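Local atomic coordinates of lysyl-trna-dependent l-ysyl-phosphatidylgycerol synthase (Bacillus licheniformis, PDB entry 4V36), a protein that probably transfers lysine from lysyl-tRNA to phosphatidylglycerol, a lipid modification linked to bacterial resistance. Residues A[92-97]-A[103-108]; A[169-174]-A[228-233]; A[221-226]-A[290-295]. All coordinates share one frame; numbering follows the deposited sequence.

All three contacts lie in one acetyltransferase-like chain; contacts 1 and 3 both reach its long mixed sheet, and contact 2 begins at the end of strand 220-228. Contacts 2 and 3 meet at the bound lysine amide: Trp172 comes from helix 159-173, Asp224, Leu225 and Met226 from strand 220-228. Their centres are about 15 Å apart, and they touch where Trp172 CZ2 lies 3.8 Å from Met226 O; along the chain their segments alternate. Contact 1 closes before either opens. Its centre lies about 25 Å from that of contact 3 and about 38 Å from that of contact 2, on the opposite side of the chain's centre from contact 2, and it has no part in the pocket.

Contact 1: A[92-97]-A[103-108]; sequences VIFYQI and ALYHDF
Tyr105 reaches from the short helix 102-106 to strand 91-97 and meets Phe94 and Ile97, two residues whose side chains both leave the backbone toward it. The aromatic part is an edge-to-face pair. The edge of Tyr105 is directed at the face of Phe94, with centroids 4.5 Å apart and the planes inclined at 54°, well short of a perpendicular T. Tyr105 CE1 sits over the centre of the Phe94 ring, 3.4 Å above its plane, while its neighbour CD1 lies closer to the CD1 and CE1 side of that ring. Phe94 also makes an edge-to-face pair with Tyr110.

The aliphatic part falls to Ile97. Its CD1 methyl rests 3.6 Å from Tyr105 CE2 and as near to CD2, obliquely at the CD2-CE2 side of the ring, across from the CD1-CE1 side that meets Phe94. CG1 stands between the backbone N and the carbonyl carbon (chi1 71°), and the chain then runs out extended to put CD1 there. CG2 is turned instead toward the phenol end, 4.0 Å from Tyr105 OH.

Phe94 and Ile97 can address one ring because the strand turns a corner between them: Gln96 and Ile97 both face Tyr310 of strand 305-313, forming a G1 beta bulge. The helix follows the strand after a short connection and packs on the sheet, with Ile78 of helix 74-87 and Pro67 of strand 60-69 also against Tyr105.

The polar part lies at the far end of the tyrosine. Tyr105 OH is hydrogen-bonded to Asp66 OD1 of strand 60-69, which satisfies this buried hydroxyl and fixes the phenol end. Just past the short helix, Phe108 N is hydrogen-bonded to Tyr105 O at 3.1 Å.

Contact 2: A[169-174]-A[228-233]; sequences SDEWLG and YSKKAP. With LYN (2,6-diamino-hexanoic acid amide), chain C.
Trp172 and Tyr228 form the close-packed half of this contact, at the edge of the lysine amide pocket. The indole directs the edge of its five-membered ring at the face of Tyr228, a T-shaped pair with centroids 4.6 Å apart and planes at 78°. Trp172 CD1 stands over the centre of the phenol ring, and NE1 lies 3.5 Å from Tyr228 CE2. The indole also meets the Tyr228 backbone: Tyr228 O lies at its edge, in plane, and Tyr228 N approaches obliquely, 3.3 Å from Trp172 CD1. Tyr228 leaves its backbone pointing away from the helix, but with CG between the backbone N and the carbonyl carbon (chi1 49°) its ring folds back to meet the indole. At the six-membered end of the indole, Trp172 CH2 lies 3.4 Å from CB of the bound lysine amide.

The other half is held more loosely, and its Lys230 is exposed. The extended Glu171 side chain reaches the type I turn from Ser229 to Ala232, where OE2 accepts a weak hydrogen bond from Lys230 N, at 3.5 Å. Glu171 OE2 also lies 3.2 Å from Lys230 CG, and OE1 rests on Ser229 CB. The Lys230 chain, bent at chi2, swings back to the helix end, its CE 3.5 Å from Glu171 O, and leaves NZ 6.5 Å from Glu171 OE2. Lys231 forms a salt bridge with Glu205.

Helix 159-173 thus ends against the loop that leaves strand 220-228 toward helix 236-251. Ser169 OG is hydrogen-bonded to Arg227 NH1 of that strand, and Ser229 pairs through its backbone with Val207 of strand 206-213.

Contact 3: A[221-226]-A[290-295]; sequences ISIDLM and YSFSGL. With LYN (2,6-diamino-hexanoic acid amide), chain C.
The pocket for the bound lysine amide has strand 220-228 as one wall, and next to the ligand Phe292 of loop 290-295 packs on Ile223 and Met226 of the strand. Ile223 CG1 meets Phe292 CZ at 3.5 Å, obliquely to the ring, while Ile223 CD1 sits above the ring plane off its rim, 3.6 Å from Phe292 CE1. Met226 CB comes to the ring edge near its plane, 3.6 Å from Phe292 CE1. CG of Met226 is anti to the backbone N (chi1 171°), and the chain runs past the phenyl group, bringing SD to 5.0 Å from the ring centroid. This Met-aromatic contact is oblique, 49° off the ring normal. Phe241 of helix 236-251 adds an edge-to-face partner to Phe292.

The amino and amide end of the ligand lies against the backbone at the corner in the strand: ligand O is 3.2 Å from Asp224 O, ligand N 3.4 Å from Met226 N. The Asp224 side chain leaves the backbone away from loop 290-295; OD2 is hydrogen-bonded to Tyr190 OH, and OD1 makes a weak hydrogen bond to Gly184 N. Gly184 O in turn bonds to the ligand. A ligand pocket, probably that for the lysyl group, beside an interrupted sheet strand is consistent with the acetyltransferase-like fold.

Contact 1: A[92-97]-A[103-108]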
loop_
_atom_site.group_PDB
_atom_site.type_symbol
_atom_site.label_atom_id
_atom_site.label_comp_id
_atom_site.label_asym_id
_atom_site.label_seq_id
_atom_site.Cartn_x
_atom_site.Cartn_y
_atom_site.Cartn_z
ATOM N N VAL A 92 18.696 4.176 10.786
ATOM C CA VAL A 92 17.248 4.160 10.606
ATOM C C VAL A 92 16.828 4.753 9.266
ATOM O O VAL A 92 17.241 5.855 8.902
ATOM C CB VAL A 92 16.535 4.921 11.734
ATOM C CG1 VAL A 92 15.031 4.918 11.510
ATOM C CG2 VAL A 92 16.873 4.305 13.076
ATOM N N ILE A 93 16.004 4.007 8.539
ATOM C CA ILE A 93 15.489 4.442 7.248
ATOM C C ILE A 93 13.966 4.541 7.293
ATOM O O ILE A 93 13.300 3.671 7.853
ATOM C CB ILE A 93 15.911 3.474 6.124
ATOM C CG1 ILE A 93 17.420 3.221 6.176
ATOM C CG2 ILE A 93 15.498 4.013 4.765
ATOM C CD1 ILE A 93 17.877 2.065 5.313
ATOM N N PHE A 94 13.420 5.606 6.716
ATOM C CA PHE A 94 11.973 5.775 6.646
ATOM C C PHE A 94 11.489 5.610 5.208
ATOM O O PHE A 94 11.953 6.303 4.303
ATOM C CB PHE A 94 11.559 7.141 7.197
ATOM C CG PHE A 94 11.858 7.320 8.661
ATOM C CD1 PHE A 94 13.086 7.807 9.078
ATOM C CD2 PHE A 94 10.911 6.996 9.618
ATOM C CE1 PHE A 94 13.362 7.969 10.423
ATOM C CE2 PHE A 94 11.182 7.156 10.964
ATOM C CZ PHE A 94 12.411 7.642 11.367
ATOM N N TYR A 95 10.549 4.693 5.006
ATOM C CA TYR A 95 10.088 4.357 3.666
ATOM C C TYR A 95 8.639 4.776 3.424
ATOM O O TYR A 95 7.748 4.445 4.204
ATOM C CB TYR A 95 10.254 2.856 3.423
ATOM C CG TYR A 95 9.727 2.385 2.090
ATOM C CD1 TYR A 95 10.330 2.778 0.903
ATOM C CD2 TYR A 95 8.633 1.533 2.019
ATOM C CE1 TYR A 95 9.851 2.344 -0.320
ATOM C CE2 TYR A 95 8.149 1.092 0.803
ATOM C CZ TYR A 95 8.760 1.500 -0.363
ATOM O OH TYR A 95 8.276 1.064 -1.574
ATOM N N GLN A 96 8.426 5.502 2.328
ATOM C CA GLN A 96 7.111 6.007 1.929
ATOM C C GLN A 96 6.477 6.930 2.966
ATOM O O GLN A 96 5.370 6.678 3.443
ATOM C CB GLN A 96 6.153 4.852 1.616
ATOM C CG GLN A 96 6.458 4.128 0.317
ATOM C CD GLN A 96 5.285 3.311 -0.186
ATOM O OE1 GLN A 96 4.130 3.611 0.117
ATOM N NE2 GLN A 96 5.575 2.272 -0.958
ATOM N N ILE A 97 7.181 8.005 3.304
ATOM C CA ILE A 97 6.608 9.064 4.124
ATOM C C ILE A 97 6.031 10.133 3.206
ATOM O O ILE A 97 6.250 10.099 1.996
ATOM C CB ILE A 97 7.646 9.698 5.068
ATOM C CG1 ILE A 97 8.655 10.531 4.273
ATOM C CG2 ILE A 97 8.343 8.623 5.889
ATOM C CD1 ILE A 97 9.639 11.285 5.136
ATOM N N ALA A 103 9.290 17.904 8.147
ATOM C CA ALA A 103 9.856 18.696 9.234
ATOM C C ALA A 103 10.239 17.821 10.424
ATOM O O ALA A 103 11.149 18.154 11.184
ATOM C CB ALA A 103 8.875 19.774 9.665
ATOM N N LEU A 104 9.540 16.702 10.576
ATOM C CA LEU A 104 9.795 15.774 11.672
ATOM C C LEU A 104 11.150 15.089 11.533
ATOM O O LEU A 104 11.794 14.760 12.529
ATOM C CB LEU A 104 8.689 14.718 11.742
ATOM C CG LEU A 104 7.263 15.208 12.001
ATOM C CD1 LEU A 104 6.271 14.065 11.859
ATOM C CD2 LEU A 104 7.160 15.838 13.379
ATOM N N TYR A 105 11.579 14.877 10.293
ATOM C CA TYR A 105 12.799 14.122 10.029
ATOM C C TYR A 105 13.968 15.030 9.664
ATOM O O TYR A 105 15.129 14.648 9.817
ATOM C CB TYR A 105 12.556 13.105 8.911
ATOM C CG TYR A 105 11.308 12.278 9.108
ATOM C CD1 TYR A 105 11.316 11.155 9.924
ATOM C CD2 TYR A 105 10.118 12.623 8.482
ATOM C CE1 TYR A 105 10.174 10.398 10.108
ATOM C CE2 TYR A 105 8.972 11.873 8.660
ATOM C CZ TYR A 105 9.006 10.762 9.474
ATOM O OH TYR A 105 7.867 10.013 9.656
ATOM N N HIS A 106 13.660 16.229 9.183
ATOM C CA HIS A 106 14.690 17.176 8.771
ATOM C C HIS A 106 15.533 17.638 9.957
ATOM O O HIS A 106 16.716 17.939 9.808
ATOM C CB HIS A 106 14.059 18.384 8.075
ATOM C CG HIS A 106 15.057 19.338 7.495
ATOM N ND1 HIS A 106 16.356 18.973 7.208
ATOM C CD2 HIS A 106 14.949 20.642 7.152
ATOM C CE1 HIS A 106 17.002 20.012 6.711
ATOM N NE2 HIS A 106 16.170 21.038 6.666
ATOM N N ASP A 107 14.917 17.686 11.134
ATOM C CA ASP A 107 15.608 18.122 12.344
ATOM C C ASP A 107 16.647 17.104 12.805
ATOM O O ASP A 107 17.541 17.429 13.587
ATOM C CB ASP A 107 14.602 18.388 13.466
ATOM C CG ASP A 107 13.722 19.592 13.187
ATOM O OD1 ASP A 107 14.196 20.531 12.510
ATOM O OD2 ASP A 107 12.560 19.601 13.644
ATOM N N PHE A 108 16.527 15.874 12.319
ATOM C CA PHE A 108 17.485 14.828 12.654
ATOM C C PHE A 108 18.497 14.634 11.530
ATOM O O PHE A 108 19.224 13.642 11.498
ATOM C CB PHE A 108 16.763 13.512 12.953
ATOM C CG PHE A 108 15.891 13.565 14.174
ATOM C CD1 PHE A 108 16.426 13.341 15.433
ATOM C CD2 PHE A 108 14.538 13.840 14.065
ATOM C CE1 PHE A 108 15.627 13.389 16.560
ATOM C CE2 PHE A 108 13.732 13.889 15.188
ATOM C CZ PHE A 108 14.278 13.664 16.438
#

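Contact 2: A[169-174]-A[228-233]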
loop_
_atom_site.group_PDB
_atom_site.type_symbol
_atom_site.label_atom_id
_atom_site.label_comp_id
_atom_site.label_asym_id
_atom_site.label_seq_id
_atom_site.Cartn_x
_atom_site.Cartn_y
_atom_site.Cartn_z
ATOM N N SER A 169 -6.062 -16.616 -6.270
ATOM C CA SER A 169 -4.771 -16.035 -5.919
ATOM C C SER A 169 -3.607 -16.847 -6.480
ATOM O O SER A 169 -2.705 -16.292 -7.107
ATOM C CB SER A 169 -4.637 -15.914 -4.399
ATOM O OG SER A 169 -3.352 -15.439 -4.036
ATOM N N ASP A 170 -3.633 -18.158 -6.253
ATOM C CA ASP A 170 -2.579 -19.048 -6.736
ATOM C C ASP A 170 -2.441 -18.986 -8.253
ATOM O O ASP A 170 -1.331 -18.995 -8.786
ATOM C CB ASP A 170 -2.848 -20.493 -6.305
ATOM C CG ASP A 170 -2.595 -20.718 -4.828
ATOM O OD1 ASP A 170 -1.906 -19.883 -4.205
ATOM O OD2 ASP A 170 -3.079 -21.738 -4.292
ATOM N N GLU A 171 -3.575 -18.926 -8.942
ATOM C CA GLU A 171 -3.584 -18.862 -10.398
ATOM C C GLU A 171 -3.013 -17.530 -10.878
ATOM O O GLU A 171 -2.319 -17.466 -11.892
ATOM C CB GLU A 171 -5.005 -19.062 -10.927
ATOM C CG GLU A 171 -5.091 -19.333 -12.419
ATOM C CD GLU A 171 -6.467 -19.815 -12.839
ATOM O OE1 GLU A 171 -7.381 -19.815 -11.988
ATOM O OE2 GLU A 171 -6.635 -20.196 -14.016
ATOM N N TRP A 172 -3.306 -16.471 -10.131
ATOM C CA TRP A 172 -2.821 -15.137 -10.453
ATOM C C TRP A 172 -1.314 -15.023 -10.234
ATOM O O TRP A 172 -0.611 -14.395 -11.025
ATOM C CB TRP A 172 -3.559 -14.093 -9.610
ATOM C CG TRP A 172 -3.199 -12.677 -9.926
ATOM C CD1 TRP A 172 -3.721 -11.902 -10.921
ATOM C CD2 TRP A 172 -2.250 -11.856 -9.233
ATOM N NE1 TRP A 172 -3.151 -10.653 -10.896
ATOM C CE2 TRP A 172 -2.245 -10.599 -9.869
ATOM C CE3 TRP A 172 -1.401 -12.064 -8.142
ATOM C CZ2 TRP A 172 -1.426 -9.553 -9.449
ATOM C CZ3 TRP A 172 -0.588 -11.024 -7.727
ATOM C CH2 TRP A 172 -0.606 -9.785 -8.379
ATOM N N LEU A 173 -0.828 -15.638 -9.159
ATOM C CA LEU A 173 0.588 -15.581 -8.809
ATOM C C LEU A 173 1.463 -16.331 -9.805
ATOM O O LEU A 173 2.559 -15.881 -10.145
ATOM C CB LEU A 173 0.811 -16.148 -7.404
ATOM C CG LEU A 173 0.370 -15.277 -6.229
ATOM C CD1 LEU A 173 0.520 -16.042 -4.924
ATOM C CD2 LEU A 173 1.181 -13.990 -6.190
ATOM N N GLY A 174 0.979 -17.478 -10.270
ATOM C CA GLY A 174 1.756 -18.318 -11.160
ATOM C C GLY A 174 2.953 -18.895 -10.434
ATOM O O GLY A 174 2.811 -19.477 -9.359
ATOM N N TYR A 228 -6.876 -12.009 -9.983
ATOM C CA TYR A 228 -7.889 -12.578 -10.859
ATOM C C TYR A 228 -7.403 -13.862 -11.523
ATOM O O TYR A 228 -6.204 -14.050 -11.725
ATOM C CB TYR A 228 -8.302 -11.559 -11.923
ATOM C CG TYR A 228 -7.133 -10.909 -12.632
ATOM C CD1 TYR A 228 -6.515 -11.530 -13.708
ATOM C CD2 TYR A 228 -6.652 -9.671 -12.225
ATOM C CE1 TYR A 228 -5.447 -10.940 -14.358
ATOM C CE2 TYR A 228 -5.585 -9.073 -12.870
ATOM C CZ TYR A 228 -4.987 -9.712 -13.935
ATOM O OH TYR A 228 -3.926 -9.122 -14.580
ATOM N N SER A 229 -8.340 -14.741 -11.860
ATOM C CA SER A 229 -8.009 -16.003 -12.514
ATOM C C SER A 229 -7.834 -15.816 -14.020
ATOM O O SER A 229 -8.057 -14.726 -14.547
ATOM C CB SER A 229 -9.088 -17.050 -12.233
ATOM O OG SER A 229 -10.363 -16.585 -12.636
ATOM N N LYS A 230 -7.441 -16.883 -14.707
ATOM C CA LYS A 230 -7.172 -16.814 -16.139
ATOM C C LYS A 230 -8.453 -16.707 -16.961
ATOM O O LYS A 230 -8.412 -16.330 -18.132
ATOM C CB LYS A 230 -6.366 -18.034 -16.594
ATOM C CG LYS A 230 -5.012 -18.176 -15.919
ATOM C CD LYS A 230 -4.186 -16.909 -16.061
ATOM C CE LYS A 230 -2.867 -17.021 -15.312
ATOM N NZ LYS A 230 -2.145 -15.719 -15.258
ATOM N N LYS A 231 -9.586 -17.039 -16.352
ATOM C CA LYS A 231 -10.864 -16.974 -17.054
ATOM C C LYS A 231 -11.486 -15.585 -16.949
ATOM O O LYS A 231 -12.576 -15.343 -17.465
ATOM C CB LYS A 231 -11.834 -18.027 -16.517
ATOM C CG LYS A 231 -12.217 -17.847 -15.059
ATOM C CD LYS A 231 -13.393 -18.739 -14.691
ATOM C CE LYS A 231 -13.114 -20.196 -15.026
ATOM N NZ LYS A 231 -11.971 -20.740 -14.242
ATOM N N ALA A 232 -10.788 -14.675 -16.276
ATOM C CA ALA A 232 -11.230 -13.290 -16.190
ATOM C C ALA A 232 -11.005 -12.588 -17.526
ATOM O O ALA A 232 -9.933 -12.708 -18.118
ATOM C CB ALA A 232 -10.501 -12.564 -15.074
ATOM N N PRO A 233 -12.022 -11.857 -18.006
ATOM C CA PRO A 233 -11.978 -11.183 -19.310
ATOM C C PRO A 233 -10.879 -10.129 -19.404
ATOM O O PRO A 233 -10.315 -9.727 -18.387
ATOM C CB PRO A 233 -13.358 -10.525 -19.413
ATOM C CG PRO A 233 -14.221 -11.286 -18.470
ATOM C CD PRO A 233 -13.323 -11.678 -17.341
HETATM N N LYN C . -1.953 -8.079 -5.275
HETATM C CA LYN C . -0.784 -8.238 -4.430
HETATM C CB LYN C . 0.408 -8.666 -5.281
HETATM C CG LYN C . 1.690 -8.780 -4.465
HETATM C CD LYN C . 2.622 -9.836 -5.049
HETATM C CE LYN C . 3.053 -9.485 -6.468
HETATM N NZ LYN C . 3.928 -10.561 -7.006
HETATM C C LYN C . -0.479 -6.945 -3.728
HETATM O O LYN C . -0.550 -5.895 -4.348
HETATM N NT LYN C . -0.151 -6.974 -2.437
#

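Contact 3: A[221-226]-A[290-295]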
loop_
_atom_site.group_PDB
_atom_site.type_symbol
_atom_site.label_atom_id
_atom_site.label_comp_id
_atom_site.label_asym_id
_atom_site.label_seq_id
_atom_site.Cartn_x
_atom_site.Cartn_y
_atom_site.Cartn_z
ATOM N N ILE A 221 -10.822 5.494 0.751
ATOM C CA ILE A 221 -10.567 4.067 0.885
ATOM C C ILE A 221 -9.557 3.612 -0.156
ATOM O O ILE A 221 -9.147 4.387 -1.020
ATOM C CB ILE A 221 -11.848 3.228 0.726
ATOM C CG1 ILE A 221 -12.592 3.630 -0.549
ATOM C CG2 ILE A 221 -12.736 3.374 1.945
ATOM C CD1 ILE A 221 -13.770 2.742 -0.879
ATOM N N SER A 222 -9.162 2.349 -0.065
ATOM C CA SER A 222 -8.288 1.747 -1.058
ATOM C C SER A 222 -8.312 0.236 -0.925
ATOM O O SER A 222 -8.972 -0.311 -0.043
ATOM C CB SER A 222 -6.856 2.256 -0.914
ATOM O OG SER A 222 -6.058 1.333 -0.192
ATOM N N ILE A 223 -7.584 -0.431 -1.809
ATOM C CA ILE A 223 -7.432 -1.871 -1.731
ATOM C C ILE A 223 -5.960 -2.218 -1.583
ATOM O O ILE A 223 -5.089 -1.366 -1.756
ATOM C CB ILE A 223 -8.007 -2.573 -2.969
ATOM C CG1 ILE A 223 -7.289 -2.088 -4.226
ATOM C CG2 ILE A 223 -9.500 -2.319 -3.078
ATOM C CD1 ILE A 223 -7.780 -2.743 -5.491
ATOM N N ASP A 224 -5.690 -3.473 -1.253
ATOM C CA ASP A 224 -4.323 -3.944 -1.109
ATOM C C ASP A 224 -4.038 -4.992 -2.174
ATOM O O ASP A 224 -3.201 -4.790 -3.053
ATOM C CB ASP A 224 -4.101 -4.509 0.294
ATOM C CG ASP A 224 -2.672 -4.945 0.529
ATOM O OD1 ASP A 224 -1.773 -4.496 -0.214
ATOM O OD2 ASP A 224 -2.449 -5.732 1.471
ATOM N N LEU A 225 -4.754 -6.107 -2.096
ATOM C CA LEU A 225 -4.636 -7.164 -3.087
ATOM C C LEU A 225 -5.682 -6.995 -4.183
ATOM O O LEU A 225 -6.829 -6.645 -3.908
ATOM C CB LEU A 225 -4.787 -8.543 -2.434
ATOM C CG LEU A 225 -3.589 -9.168 -1.713
ATOM C CD1 LEU A 225 -3.203 -8.390 -0.462
ATOM C CD2 LEU A 225 -3.889 -10.618 -1.370
ATOM N N MET A 226 -5.271 -7.228 -5.424
ATOM C CA MET A 226 -6.201 -7.326 -6.545
ATOM C C MET A 226 -5.755 -8.469 -7.445
ATOM O O MET A 226 -4.781 -8.344 -8.188
ATOM C CB MET A 226 -6.277 -6.020 -7.339
ATOM C CG MET A 226 -7.063 -6.157 -8.639
ATOM S SD MET A 226 -7.129 -4.663 -9.646
ATOM C CE MET A 226 -8.447 -3.759 -8.840
ATOM N N TYR A 290 5.236 -0.497 -6.993
ATOM C CA TYR A 290 4.054 -0.049 -7.718
ATOM C C TYR A 290 3.061 -1.186 -7.937
ATOM O O TYR A 290 3.278 -2.067 -8.769
ATOM C CB TYR A 290 4.467 0.570 -9.052
ATOM C CG TYR A 290 5.645 1.508 -8.923
ATOM C CD1 TYR A 290 5.529 2.706 -8.231
ATOM C CD2 TYR A 290 6.874 1.194 -9.486
ATOM C CE1 TYR A 290 6.603 3.566 -8.104
ATOM C CE2 TYR A 290 7.956 2.049 -9.368
ATOM C CZ TYR A 290 7.814 3.234 -8.676
ATOM O OH TYR A 290 8.886 4.089 -8.554
ATOM N N SER A 291 1.966 -1.149 -7.185
ATOM C CA SER A 291 0.967 -2.210 -7.221
ATOM C C SER A 291 0.100 -2.156 -8.477
ATOM O O SER A 291 0.097 -1.158 -9.199
ATOM C CB SER A 291 0.080 -2.141 -5.975
ATOM O OG SER A 291 -0.489 -0.851 -5.829
ATOM N N PHE A 292 -0.626 -3.247 -8.721
ATOM C CA PHE A 292 -1.536 -3.376 -9.860
ATOM C C PHE A 292 -0.812 -3.229 -11.195
ATOM O O PHE A 292 -0.602 -4.213 -11.906
ATOM C CB PHE A 292 -2.671 -2.354 -9.758
ATOM C CG PHE A 292 -3.215 -2.201 -8.368
ATOM C CD1 PHE A 292 -3.818 -3.269 -7.726
ATOM C CD2 PHE A 292 -3.120 -0.991 -7.702
ATOM C CE1 PHE A 292 -4.314 -3.134 -6.444
ATOM C CE2 PHE A 292 -3.617 -0.850 -6.422
ATOM C CZ PHE A 292 -4.213 -1.922 -5.793
ATOM N N SER A 293 -0.433 -2.003 -11.533
ATOM C CA SER A 293 0.285 -1.751 -12.776
ATOM C C SER A 293 1.490 -0.848 -12.543
ATOM O O SER A 293 1.408 0.138 -11.811
ATOM C CB SER A 293 -0.647 -1.125 -13.817
ATOM O OG SER A 293 0.016 -0.958 -15.058
ATOM N N GLY A 294 2.610 -1.195 -13.168
ATOM C CA GLY A 294 3.820 -0.399 -13.067
ATOM C C GLY A 294 3.782 0.789 -14.007
ATOM O O GLY A 294 4.723 1.580 -14.066
ATOM N N LEU A 295 2.686 0.911 -14.748
ATOM C CA LEU A 295 2.507 2.014 -15.681
ATOM C C LEU A 295 1.741 3.162 -15.035
ATOM O O LEU A 295 0.613 2.987 -14.570
ATOM C CB LEU A 295 1.777 1.537 -16.939
ATOM C CG LEU A 295 2.467 0.437 -17.748
ATOM C CD1 LEU A 295 1.626 0.053 -18.956
ATOM C CD2 LEU A 295 3.859 0.877 -18.173
HETATM N N LYN C . -1.953 -8.079 -5.275
HETATM C CA LYN C . -0.784 -8.238 -4.430
HETATM C CB LYN C . 0.408 -8.666 -5.281
HETATM C CG LYN C . 1.690 -8.780 -4.465
HETATM C CD LYN C . 2.622 -9.836 -5.049
HETATM C CE LYN C . 3.053 -9.485 -6.468
HETATM N NZ LYN C . 3.928 -10.561 -7.006
HETATM C C LYN C . -0.479 -6.945 -3.728
HETATM O O LYN C . -0.550 -5.895 -4.348
HETATM N NT LYN C . -0.151 -6.974 -2.437
#